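Local atomic coordinates of RagA protein (Porphyromonas gingivalis, PDB entry 6SLN), a protein that probably takes up peptides across the bacterial outer membrane, acting as a TonB-dependent receptor with a plug domain inside a beta-barrel. Residues M239-G242 against D243-L246; T260-K263 against V264-I268; K283-Y286 against G287-F291; G390-G393 against V394-P398; M871-N874 against D875-F878. All blocks are in the same frame, centred on the assembly; numbering follows the deposited sequence.

In the fold
All five contacts are local, each within one continuous piece of chain. Contacts 4 and 5 are buried, contact 1 is partly so, and contacts 2 and 3 lie at the surface. Contacts 1 and 2 sit at the starts of successive helices, 242-252 and 261-276, which pack together through leucine and valine side chains. Contact 1 also touches contact 4, and contact 4 meets contact 5 through two phenylalanine rings. Contact 3 touches none of the others but leans a tyrosine on helix 261-276. Capping by threonine or asparagine marks contacts 1, 2 and 5. A surface salt bridge marks contact 3, and contact 5 reaches the bound peptide.

Contact 1 (M239-G242 against D243-L246); sequences MMTG and DELL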
loop_
_atom_site.group_PDB
_atom_site.type_symbol
_atom_site.label_atom_id
_atom_site.label_comp_id
_atom_site.label_asym_id
_atom_site.label_seq_id
_atom_site.Cartn_x
_atom_site.Cartn_y
_atom_site.Cartn_z
ATOM N N MET A 239 5.203 -16.020 45.205
ATOM C CA MET A 239 4.516 -14.736 45.149
ATOM C C MET A 239 3.413 -14.659 46.214
ATOM O O MET A 239 2.839 -15.669 46.642
ATOM C CB MET A 239 3.930 -14.472 43.747
ATOM C CG MET A 239 4.963 -14.371 42.594
ATOM S SD MET A 239 6.206 -13.064 42.776
ATOM C CE MET A 239 5.135 -11.617 42.782
ATOM N N MET A 240 3.142 -13.430 46.649
ATOM C CA MET A 240 2.103 -13.181 47.628
ATOM C C MET A 240 0.755 -13.660 47.105
ATOM O O MET A 240 0.463 -13.606 45.907
ATOM C CB MET A 240 2.014 -11.690 47.962
ATOM C CG MET A 240 3.016 -11.164 48.978
ATOM S SD MET A 240 2.843 -9.373 49.087
ATOM C CE MET A 240 4.156 -8.952 50.222
ATOM N N THR A 241 -0.063 -14.142 48.027
ATOM C CA THR A 241 -1.449 -14.453 47.737
ATOM C C THR A 241 -2.258 -13.160 47.684
ATOM O O THR A 241 -1.725 -12.056 47.847
ATOM C CB THR A 241 -2.006 -15.405 48.786
ATOM O OG1 THR A 241 -1.906 -14.780 50.068
ATOM C CG2 THR A 241 -1.230 -16.713 48.785
ATOM N N GLY A 242 -3.562 -13.297 47.440
ATOM C CA GLY A 242 -4.435 -12.148 47.436
ATOM C C GLY A 242 -4.446 -11.519 48.812
ATOM O O GLY A 242 -4.166 -10.321 48.961
ATOM N N ASP A 243 -4.760 -12.327 49.831
ATOM C CA ASP A 243 -4.869 -11.792 51.184
ATOM C C ASP A 243 -3.572 -11.128 51.595
ATOM O O ASP A 243 -3.564 -9.984 52.065
ATOM C CB ASP A 243 -5.239 -12.893 52.186
ATOM C CG ASP A 243 -6.690 -13.328 52.076
ATOM O OD1 ASP A 243 -7.508 -12.566 51.516
ATOM O OD2 ASP A 243 -7.005 -14.451 52.532
ATOM N N GLU A 244 -2.457 -11.829 51.390
ATOM C CA GLU A 244 -1.160 -11.323 51.820
ATOM C C GLU A 244 -0.849 -9.977 51.180
ATOM O O GLU A 244 -0.435 -9.038 51.872
ATOM C CB GLU A 244 -0.080 -12.344 51.497
ATOM C CG GLU A 244 -0.157 -13.552 52.356
ATOM C CD GLU A 244 0.839 -14.598 51.960
ATOM O OE1 GLU A 244 1.173 -14.688 50.751
ATOM O OE2 GLU A 244 1.272 -15.340 52.863
ATOM N N LEU A 245 -1.034 -9.869 49.857
ATOM C CA LEU A 245 -0.794 -8.597 49.182
ATOM C C LEU A 245 -1.667 -7.497 49.766
ATOM O O LEU A 245 -1.174 -6.406 50.077
ATOM C CB LEU A 245 -1.044 -8.722 47.679
ATOM C CG LEU A 245 -0.959 -7.367 46.969
ATOM C CD1 LEU A 245 0.419 -6.754 47.219
ATOM C CD2 LEU A 245 -1.239 -7.508 45.498
ATOM N N LEU A 246 -2.971 -7.765 49.930
ATOM C CA LEU A 246 -3.864 -6.736 50.456
ATOM C C LEU A 246 -3.455 -6.308 51.861
ATOM O O LEU A 246 -3.438 -5.113 52.176
ATOM C CB LEU A 246 -5.310 -7.222 50.441
ATOM C CG LEU A 246 -6.330 -6.302 51.127
ATOM C CD1 LEU A 246 -6.270 -4.913 50.531
ATOM C CD2 LEU A 246 -7.742 -6.866 50.990
#
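D243 follows G242 and the N-cap T241 in the first turn of helix 242-252, and E244 after it meets T241. G242 N is held from outside by D298. E244 carries most of the contact. Its side chain turns back toward T241, with CG beside its own backbone N (chi1 -71°) and the chain then extended. The carboxylate thereby reaches the start of the helix. E244 OE1 accepts from T241 N over 3.0 Å, and the bond is nearly straight at 174°. The donor meets OE1 on its anti side, somewhat out of the carboxylate plane. T241 OG1 makes a weak bond of 3.2 Å to the same E244 OE1. In return E244 N donates to T241 OG1 at 3.3 Å. K892 forms a salt bridge with E244 OE1, so the negative charge has a partner beyond the helix. L245 N bonds T241 O at 3.0 Å. The side chain of L245 also meets M240, with M240 SD 4.0 Å from L245 CD1. L246 N closes the turn by donating to G242 O at 3.0 Å, while the leucine side chain leads off toward V261 and V264 of helix 261-276. The two reciprocal bonds of T241 and E244, side chain to backbone in each direction, are the capping box that begins many alpha-helices.

Contact 2 (T260-K263 against V264-I268); sequences TVQK and VKDMI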
loop_
_atom_site.group_PDB
_atom_site.type_symbol
_atom_site.label_atom_id
_atom_site.label_comp_id
_atom_site.label_asym_id
_atom_site.label_seq_id
_atom_site.Cartn_x
_atom_site.Cartn_y
_atom_site.Cartn_z
ATOM N N THR A 260 -8.166 0.259 56.912
ATOM C CA THR A 260 -8.367 -1.130 57.292
ATOM C C THR A 260 -8.530 -1.965 56.029
ATOM O O THR A 260 -8.664 -1.440 54.927
ATOM C CB THR A 260 -9.593 -1.301 58.197
ATOM O OG1 THR A 260 -10.784 -1.205 57.402
ATOM C CG2 THR A 260 -9.611 -0.250 59.295
ATOM N N VAL A 261 -8.526 -3.284 56.206
ATOM C CA VAL A 261 -8.669 -4.196 55.078
ATOM C C VAL A 261 -10.098 -4.161 54.525
ATOM O O VAL A 261 -10.305 -4.210 53.299
ATOM C CB VAL A 261 -8.231 -5.611 55.499
ATOM C CG1 VAL A 261 -8.635 -6.647 54.488
ATOM C CG2 VAL A 261 -6.742 -5.646 55.669
ATOM N N GLN A 262 -11.105 -4.048 55.405
ATOM C CA GLN A 262 -12.474 -3.961 54.909
ATOM C C GLN A 262 -12.691 -2.693 54.090
ATOM O O GLN A 262 -13.340 -2.731 53.036
ATOM C CB GLN A 262 -13.481 -4.016 56.057
ATOM C CG GLN A 262 -14.951 -4.091 55.570
ATOM C CD GLN A 262 -15.251 -5.360 54.763
ATOM O OE1 GLN A 262 -15.445 -6.441 55.330
ATOM N NE2 GLN A 262 -15.290 -5.230 53.431
ATOM N N LYS A 263 -12.168 -1.559 54.557
ATOM C CA LYS A 263 -12.390 -0.310 53.839
ATOM C C LYS A 263 -11.777 -0.354 52.443
ATOM O O LYS A 263 -12.365 0.155 51.487
ATOM C CB LYS A 263 -11.835 0.862 54.644
ATOM C CG LYS A 263 -12.690 1.218 55.832
ATOM C CD LYS A 263 -12.163 2.438 56.578
ATOM C CE LYS A 263 -13.181 2.899 57.620
ATOM N NZ LYS A 263 -13.337 4.376 57.674
ATOM N N VAL A 264 -10.603 -0.972 52.299
ATOM C CA VAL A 264 -10.004 -1.093 50.975
ATOM C C VAL A 264 -10.859 -1.991 50.091
ATOM O O VAL A 264 -11.075 -1.696 48.908
ATOM C CB VAL A 264 -8.555 -1.597 51.096
ATOM C CG1 VAL A 264 -7.991 -2.005 49.758
ATOM C CG2 VAL A 264 -7.725 -0.521 51.681
ATOM N N LYS A 265 -11.390 -3.083 50.659
ATOM C CA LYS A 265 -12.265 -3.964 49.887
ATOM C C LYS A 265 -13.528 -3.238 49.452
ATOM O O LYS A 265 -13.950 -3.356 48.295
ATOM C CB LYS A 265 -12.628 -5.208 50.690
ATOM C CG LYS A 265 -11.470 -6.103 51.049
ATOM C CD LYS A 265 -11.891 -7.131 52.053
ATOM C CE LYS A 265 -11.098 -8.407 51.931
ATOM N NZ LYS A 265 -11.347 -9.237 53.150
ATOM N N ASP A 266 -14.140 -2.473 50.361
ATOM C CA ASP A 266 -15.307 -1.685 49.980
ATOM C C ASP A 266 -14.967 -0.779 48.805
ATOM O O ASP A 266 -15.671 -0.768 47.788
ATOM C CB ASP A 266 -15.821 -0.874 51.169
ATOM C CG ASP A 266 -16.448 -1.746 52.253
ATOM O OD1 ASP A 266 -16.916 -2.861 51.941
ATOM O OD2 ASP A 266 -16.474 -1.323 53.427
ATOM N N MET A 267 -13.840 -0.069 48.895
ATOM C CA MET A 267 -13.491 0.902 47.863
ATOM C C MET A 267 -13.208 0.222 46.524
ATOM O O MET A 267 -13.698 0.675 45.475
ATOM C CB MET A 267 -12.303 1.739 48.330
ATOM C CG MET A 267 -11.743 2.667 47.265
ATOM S SD MET A 267 -10.194 3.442 47.775
ATOM C CE MET A 267 -9.036 2.094 47.554
ATOM N N ILE A 268 -12.441 -0.874 46.535
ATOM C CA ILE A 268 -12.156 -1.570 45.281
ATOM C C ILE A 268 -13.415 -2.239 44.749
ATOM O O ILE A 268 -13.686 -2.186 43.545
ATOM C CB ILE A 268 -11.001 -2.580 45.443
ATOM C CG1 ILE A 268 -9.717 -1.858 45.864
ATOM C CG2 ILE A 268 -10.771 -3.354 44.148
ATOM C CD1 ILE A 268 -8.532 -2.778 46.198
#
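V261 and K265 pack along one side of the first turns of helix 261-276, whose N-cap is T260. The K265 side chain starts beside the backbone of the preceding turn, with CB 3.5 Å from Q262 O. Its CG then lies 3.2 Å from V261 O. CD remains near the same carbonyl and also approaches V261 CG1. CE comes 4.0 Å from V261 CG1, and NZ stands at about the same distance from that methyl. The lysine is extended beyond CG, so its apolar length runs past the valine before the amine ends it. K265 also leans on L246 of helix 242-252 and on F295. V261 and V264 rest on L246 too, which joins the two helices.

The cap itself is made by T260 OG1, which accepts from K263 N at 3.2 Å. Beyond it runs a regular ladder of backbone bonds, from V264 N to T260 O, K265 N to V261 O, D266 N to Q262 O and M267 N to K263 O. The bond from D266 N to Q262 O measures 2.8 Å. V264 CG2 sits 3.5 Å from T260 O. M267 turns away at its end and packs against the backbone of another protein chain. Across the exposed side, Q262 has CG anti to its backbone nitrogen (chi1 -173°) and bends at the next bond, which brings its amide over to D266. The amide and carboxylate planes are 19° apart. Q262 NE2 makes a weak bond to D266 OD1 at 3.2 Å.

Contact 3 (K283-Y286 against G287-F291); sequences KDEY and GKTLF
E285 O gathers three backbone donors from K288, T289 and L290 in a tight surface turn. Residues 285-288 form a type II beta turn, with Y286 and G287 at its corners. G287 has a positive phi of 96°, where a CB would be jammed against the carbonyl oxygen of Y286. K288 N closes the turn at 3.1 Å from E285 O, coming from above the carbonyl plane. T289 N reaches E285 O at 2.9 Å, in that plane and on a lone pair. L290 N gives the third bond to E285 O, also 2.9 Å, out of the plane on the side opposite K288 N. One carbonyl thus satisfies three successive amides.

The E285 side chain is bent at its second torsion (chi2 -43°), which folds the carboxylate back beside T289. T289 OG1 donates to E285 OE1 at 2.7 Å, using the anti lone pair of that oxygen. K288 lies alongside and makes a salt bridge, with K288 NZ 3.5 Å from E285 OE1. A single carboxylate oxygen therefore meets both a hydroxyl and a charged amine. The apolar part of E285 also counts, since its CB touches L290 CD1.

Outside the turn, T289 has a backbone bond with V406, and F291 O accepts from N402 ND2. The Y286 ring rests on L269, A272 and E273 of helix 261-276. Y286 and L290 are joined by a single beta bridge. G287 N donates to L290 O at 3.2 Å. The same L290 O lies over one face of the Y286 ring and takes a CA-H...O contact from Y286 CA at 3.5 Å.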
loop_
_atom_site.group_PDB
_atom_site.type_symbol
_atom_site.label_atom_id
_atom_site.label_comp_id
_atom_site.label_asym_id
_atom_site.label_seq_id
_atom_site.Cartn_x
_atom_site.Cartn_y
_atom_site.Cartn_z
ATOM N N LYS A 283 -23.243 -4.485 32.946
ATOM C CA LYS A 283 -23.985 -4.063 34.134
ATOM C C LYS A 283 -24.937 -5.138 34.669
ATOM O O LYS A 283 -25.256 -5.123 35.865
ATOM C CB LYS A 283 -24.752 -2.769 33.838
ATOM C CG LYS A 283 -25.976 -2.978 32.976
ATOM C CD LYS A 283 -26.758 -1.700 32.812
ATOM C CE LYS A 283 -27.786 -1.840 31.703
ATOM N NZ LYS A 283 -27.766 -0.663 30.783
ATOM N N ASP A 284 -25.377 -6.075 33.834
ATOM C CA ASP A 284 -26.196 -7.186 34.299
ATOM C C ASP A 284 -25.394 -8.456 34.527
ATOM O O ASP A 284 -25.955 -9.438 35.019
ATOM C CB ASP A 284 -27.332 -7.489 33.301
ATOM C CG ASP A 284 -28.216 -6.292 33.047
ATOM O OD1 ASP A 284 -28.392 -5.474 33.976
ATOM O OD2 ASP A 284 -28.715 -6.151 31.911
ATOM N N GLU A 285 -24.112 -8.474 34.171
ATOM C CA GLU A 285 -23.259 -9.611 34.498
ATOM C C GLU A 285 -22.447 -9.410 35.769
ATOM O O GLU A 285 -22.117 -10.393 36.437
ATOM C CB GLU A 285 -22.304 -9.931 33.346
ATOM C CG GLU A 285 -22.975 -10.108 32.014
ATOM C CD GLU A 285 -24.246 -10.938 32.094
ATOM O OE1 GLU A 285 -24.234 -12.005 32.745
ATOM O OE2 GLU A 285 -25.261 -10.522 31.492
ATOM N N TYR A 286 -22.118 -8.172 36.128
ATOM C CA TYR A 286 -21.434 -7.959 37.392
ATOM C C TYR A 286 -22.338 -8.346 38.557
ATOM O O TYR A 286 -23.417 -7.774 38.738
ATOM C CB TYR A 286 -20.989 -6.513 37.548
ATOM C CG TYR A 286 -20.134 -6.342 38.777
ATOM C CD1 TYR A 286 -20.706 -6.249 40.043
ATOM C CD2 TYR A 286 -18.761 -6.296 38.679
ATOM C CE1 TYR A 286 -19.932 -6.123 41.159
ATOM C CE2 TYR A 286 -17.973 -6.149 39.793
ATOM C CZ TYR A 286 -18.560 -6.064 41.023
ATOM O OH TYR A 286 -17.755 -5.935 42.120
ATOM N N GLY A 287 -21.859 -9.268 39.376
ATOM C CA GLY A 287 -22.586 -9.748 40.510
ATOM C C GLY A 287 -23.351 -11.021 40.242
ATOM O O GLY A 287 -23.781 -11.681 41.198
ATOM N N LYS A 288 -23.543 -11.369 38.966
ATOM C CA LYS A 288 -24.137 -12.644 38.582
ATOM C C LYS A 288 -23.060 -13.544 37.983
ATOM O O LYS A 288 -22.676 -14.526 38.611
ATOM C CB LYS A 288 -25.318 -12.438 37.620
ATOM C CG LYS A 288 -26.015 -13.746 37.154
ATOM C CD LYS A 288 -27.185 -13.527 36.151
ATOM C CE LYS A 288 -26.697 -13.177 34.745
ATOM N NZ LYS A 288 -26.643 -14.345 33.812
ATOM N N THR A 289 -22.539 -13.226 36.797
ATOM C CA THR A 289 -21.545 -14.083 36.156
ATOM C C THR A 289 -20.117 -13.555 36.234
ATOM O O THR A 289 -19.181 -14.344 36.046
ATOM C CB THR A 289 -21.848 -14.269 34.673
ATOM O OG1 THR A 289 -22.044 -12.989 34.066
ATOM C CG2 THR A 289 -23.078 -15.072 34.487
ATOM N N LEU A 290 -19.928 -12.247 36.431
ATOM C CA LEU A 290 -18.609 -11.617 36.437
ATOM C C LEU A 290 -18.287 -11.110 37.829
ATOM O O LEU A 290 -18.953 -10.188 38.325
ATOM C CB LEU A 290 -18.549 -10.454 35.453
ATOM C CG LEU A 290 -18.524 -10.954 34.017
ATOM C CD1 LEU A 290 -18.383 -9.793 33.079
ATOM C CD2 LEU A 290 -17.417 -11.989 33.799
ATOM N N PHE A 291 -17.257 -11.688 38.455
ATOM C CA PHE A 291 -16.735 -11.162 39.713
ATOM C C PHE A 291 -15.276 -10.776 39.485
ATOM O O PHE A 291 -14.358 -11.527 39.838
ATOM C CB PHE A 291 -16.928 -12.172 40.850
ATOM C CG PHE A 291 -18.363 -12.385 41.206
ATOM C CD1 PHE A 291 -18.984 -11.591 42.163
ATOM C CD2 PHE A 291 -19.120 -13.328 40.537
ATOM C CE1 PHE A 291 -20.335 -11.762 42.480
ATOM C CE2 PHE A 291 -20.454 -13.503 40.839
ATOM C CZ PHE A 291 -21.063 -12.724 41.823
#

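Contact 4 (G390-G393 against V394-P398); sequences GTFG and VLTMP
In the short buried helix 390-396, F392 and T396 stand one turn apart, T396 being the last helical residue. T396 sits across the ring of F392. Its OG1 lies 3.4 Å above the ring plane of F392, over the centre. T396 CB makes a CH-pi contact at 4.3 Å from the F392 ring centroid, only 21° off the ring normal. T396 N donates to F392 O at 2.9 Å, in the carbonyl plane, and this is the firm bond. The hydroxyl OG1 donates to F392 O too, from above that plane, but its modelled length of 2.5 Å is doubtful at this resolution. Both donors of T396 thus point at F392 O. With chi1 at 50°, OG1 is placed between the threonine's own N and carbonyl carbon, and the methyl CG2 passes to the side near F392 CE1.

V394 N bonds G390 O at 2.9 Å, and V394 CG2 packs 3.4 Å from that oxygen. M397 leaves helical geometry, yet its N still donates to G393 O. The F392 ring meets Y385 and F878 edge-to-face. T391 OG1 is held by Q982 O, while V394 and L395 lean on helix 234-237. The arrangement is the side-chain-to-backbone (i to i-4) hydrogen bond of threonine within an alpha-helix, here in the last turn of helix 390-396.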
loop_
_atom_site.group_PDB
_atom_site.type_symbol
_atom_site.label_atom_id
_atom_site.label_comp_id
_atom_site.label_asym_id
_atom_site.label_seq_id
_atom_site.Cartn_x
_atom_site.Cartn_y
_atom_site.Cartn_z
ATOM N N GLY A 390 2.141 -10.667 29.889
ATOM C CA GLY A 390 3.303 -11.525 29.893
ATOM C C GLY A 390 3.573 -12.208 31.209
ATOM O O GLY A 390 2.797 -12.146 32.160
ATOM N N THR A 391 4.720 -12.891 31.247
ATOM C CA THR A 391 5.139 -13.516 32.496
ATOM C C THR A 391 5.278 -12.476 33.591
ATOM O O THR A 391 5.087 -12.786 34.770
ATOM C CB THR A 391 6.451 -14.257 32.317
ATOM O OG1 THR A 391 7.362 -13.408 31.610
ATOM C CG2 THR A 391 6.240 -15.537 31.548
ATOM N N PHE A 392 5.590 -11.239 33.218
ATOM C CA PHE A 392 5.568 -10.146 34.177
ATOM C C PHE A 392 4.203 -10.023 34.842
ATOM O O PHE A 392 4.106 -9.907 36.068
ATOM C CB PHE A 392 5.937 -8.838 33.485
ATOM C CG PHE A 392 5.691 -7.637 34.325
ATOM C CD1 PHE A 392 6.453 -7.402 35.452
ATOM C CD2 PHE A 392 4.675 -6.759 34.012
ATOM C CE1 PHE A 392 6.233 -6.289 36.240
ATOM C CE2 PHE A 392 4.442 -5.640 34.791
ATOM C CZ PHE A 392 5.228 -5.404 35.915
ATOM N N GLY A 393 3.133 -10.013 34.041
ATOM C CA GLY A 393 1.802 -9.878 34.604
ATOM C C GLY A 393 1.368 -11.114 35.365
ATOM O O GLY A 393 0.675 -11.013 36.383
ATOM N N VAL A 394 1.783 -12.293 34.897
ATOM C CA VAL A 394 1.504 -13.527 35.623
ATOM C C VAL A 394 1.937 -13.408 37.077
ATOM O O VAL A 394 1.227 -13.849 37.990
ATOM C CB VAL A 394 2.187 -14.717 34.927
ATOM C CG1 VAL A 394 2.115 -15.953 35.805
ATOM C CG2 VAL A 394 1.539 -14.965 33.564
ATOM N N LEU A 395 3.105 -12.813 37.320
ATOM C CA LEU A 395 3.568 -12.622 38.687
ATOM C C LEU A 395 2.944 -11.389 39.327
ATOM O O LEU A 395 2.558 -11.425 40.494
ATOM C CB LEU A 395 5.092 -12.498 38.722
ATOM C CG LEU A 395 5.943 -13.611 38.107
ATOM C CD1 LEU A 395 7.407 -13.331 38.361
ATOM C CD2 LEU A 395 5.548 -14.997 38.615
ATOM N N THR A 396 2.839 -10.283 38.607
ATOM C CA THR A 396 2.601 -9.014 39.290
ATOM C C THR A 396 1.138 -8.625 39.400
ATOM O O THR A 396 0.845 -7.594 40.007
ATOM C CB THR A 396 3.371 -7.868 38.606
ATOM O OG1 THR A 396 3.116 -7.882 37.198
ATOM C CG2 THR A 396 4.835 -8.051 38.851
ATOM N N MET A 397 0.224 -9.377 38.823
ATOM C CA MET A 397 -1.181 -9.012 38.960
ATOM C C MET A 397 -1.649 -9.345 40.374
ATOM O O MET A 397 -1.446 -10.478 40.834
ATOM C CB MET A 397 -2.052 -9.730 37.907
ATOM C CG MET A 397 -2.027 -9.104 36.490
ATOM S SD MET A 397 -2.507 -7.370 36.473
ATOM C CE MET A 397 -4.116 -7.348 37.224
ATOM N N PRO A 398 -2.219 -8.385 41.107
ATOM C CA PRO A 398 -2.879 -8.717 42.373
ATOM C C PRO A 398 -3.784 -9.920 42.181
ATOM O O PRO A 398 -4.569 -9.983 41.245
ATOM C CB PRO A 398 -3.688 -7.458 42.697
ATOM C CG PRO A 398 -2.974 -6.360 41.996
ATOM C CD PRO A 398 -2.404 -6.970 40.742
#

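Contact 5 (M871-N874 against D875-F878); sequences MINN and DRYF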
loop_
_atom_site.group_PDB
_atom_site.type_symbol
_atom_site.label_atom_id
_atom_site.label_comp_id
_atom_site.label_asym_id
_atom_site.label_seq_id
_atom_site.Cartn_x
_atom_site.Cartn_y
_atom_site.Cartn_z
ATOM N N MET A 871 22.802 -12.654 34.228
ATOM C CA MET A 871 21.674 -11.928 33.675
ATOM C C MET A 871 21.066 -11.110 34.795
ATOM O O MET A 871 20.941 -11.591 35.923
ATOM C CB MET A 871 20.633 -12.883 33.081
ATOM C CG MET A 871 19.752 -12.244 32.008
ATOM S SD MET A 871 18.945 -13.440 30.910
ATOM C CE MET A 871 18.277 -14.619 32.102
ATOM N N ILE A 872 20.736 -9.865 34.497
ATOM C CA ILE A 872 20.014 -9.048 35.461
ATOM C C ILE A 872 18.542 -9.416 35.349
ATOM O O ILE A 872 17.959 -9.352 34.264
ATOM C CB ILE A 872 20.242 -7.552 35.207
ATOM C CG1 ILE A 872 21.729 -7.245 35.285
ATOM C CG2 ILE A 872 19.433 -6.692 36.179
ATOM C CD1 ILE A 872 22.099 -5.972 34.632
ATOM N N ASN A 873 17.950 -9.837 36.466
ATOM C CA ASN A 873 16.546 -10.205 36.507
ATOM C C ASN A 873 15.737 -8.949 36.770
ATOM O O ASN A 873 15.363 -8.643 37.900
ATOM C CB ASN A 873 16.282 -11.264 37.561
ATOM C CG ASN A 873 14.911 -11.882 37.410
ATOM O OD1 ASN A 873 14.015 -11.262 36.838
ATOM N ND2 ASN A 873 14.744 -13.118 37.896
ATOM N N ASN A 874 15.426 -8.240 35.690
ATOM C CA ASN A 874 14.649 -7.018 35.805
ATOM C C ASN A 874 13.324 -7.253 36.510
ATOM O O ASN A 874 12.863 -6.371 37.242
ATOM C CB ASN A 874 14.412 -6.442 34.419
ATOM C CG ASN A 874 14.392 -4.944 34.397
ATOM O OD1 ASN A 874 14.741 -4.351 33.390
ATOM N ND2 ASN A 874 13.983 -4.321 35.481
ATOM N N ASP A 875 12.694 -8.416 36.282
ATOM C CA ASP A 875 11.416 -8.726 36.933
ATOM C C ASP A 875 11.530 -8.552 38.440
ATOM O O ASP A 875 10.656 -7.952 39.083
ATOM C CB ASP A 875 10.974 -10.160 36.628
ATOM C CG ASP A 875 10.209 -10.292 35.324
ATOM O OD1 ASP A 875 10.162 -9.322 34.540
ATOM O OD2 ASP A 875 9.669 -11.395 35.076
ATOM N N ARG A 876 12.617 -9.067 39.020
ATOM C CA ARG A 876 12.776 -8.968 40.460
ATOM C C ARG A 876 12.922 -7.525 40.927
ATOM O O ARG A 876 12.714 -7.260 42.114
ATOM C CB ARG A 876 13.951 -9.841 40.933
ATOM C CG ARG A 876 13.660 -11.343 40.794
ATOM C CD ARG A 876 14.691 -12.269 41.414
ATOM N NE ARG A 876 15.291 -11.676 42.599
ATOM C CZ ARG A 876 16.569 -11.310 42.668
ATOM N NH1 ARG A 876 17.360 -11.491 41.617
ATOM N NH2 ARG A 876 17.057 -10.752 43.770
ATOM N N TYR A 877 13.205 -6.577 40.033
ATOM C CA TYR A 877 13.180 -5.179 40.454
ATOM C C TYR A 877 11.767 -4.741 40.806
ATOM O O TYR A 877 11.592 -3.792 41.581
ATOM C CB TYR A 877 13.776 -4.257 39.371
ATOM C CG TYR A 877 13.656 -2.778 39.685
ATOM C CD1 TYR A 877 12.560 -2.034 39.266
ATOM C CD2 TYR A 877 14.634 -2.127 40.399
ATOM C CE1 TYR A 877 12.448 -0.683 39.564
ATOM C CE2 TYR A 877 14.539 -0.776 40.691
ATOM C CZ TYR A 877 13.447 -0.062 40.278
ATOM O OH TYR A 877 13.365 1.279 40.581
ATOM N N PHE A 878 10.761 -5.415 40.252
ATOM C CA PHE A 878 9.372 -5.159 40.584
ATOM C C PHE A 878 8.893 -6.057 41.715
ATOM O O PHE A 878 8.331 -5.569 42.699
ATOM C CB PHE A 878 8.514 -5.348 39.344
ATOM C CG PHE A 878 8.885 -4.432 38.251
ATOM C CD1 PHE A 878 8.310 -3.178 38.170
ATOM C CD2 PHE A 878 9.845 -4.801 37.310
ATOM C CE1 PHE A 878 8.669 -2.313 37.163
ATOM C CE2 PHE A 878 10.211 -3.941 36.290
ATOM C CZ PHE A 878 9.627 -2.699 36.220
#
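N873 does two jobs for R876 at once, because both its backbone O and its side-chain OD1 face R876 N. The asparagine ends strand 857-873, is the centre of an inverse gamma turn, and is the N-cap of helix 874-879. R876 N lies 3.0 Å from N873 O and 3.4 Å from N873 OD1, and both bonds are weak. A first torsion of -167° swings the N873 amide away from its own N and toward the helix start. Its other end packs on the arginine, with N873 ND2 3.6 Å from R876 CG. The N873 amide and the R876 guanidinium are turned 83° apart. E922 accepts from N873 ND2 and forms a salt bridge with R876 NH1, so it ties both side chains to strand 921-937. E880 pairs with R876 NE. D875 OD1 is hydrogen-bonded to Y385 OH and N981 N.

N874, Y877 and F878 border the bound peptide. N874 ND2 bonds the backbone of that peptide, and Y877 and F878 also pack against it. Y877 N donates to N874 O at 2.8 Å, from above the carbonyl plane. Y877 and N874 lie side by side, with N874 ND2 3.9 Å from Y877 CB. The Y877 ring stacks on F916. The F878 side chain crosses that of N874 at a slant, its ring plane 28° from the amide plane. F878 CE2 is 3.9 Å from N874 ND2, and F878 CD2 is 3.4 Å from N874 O.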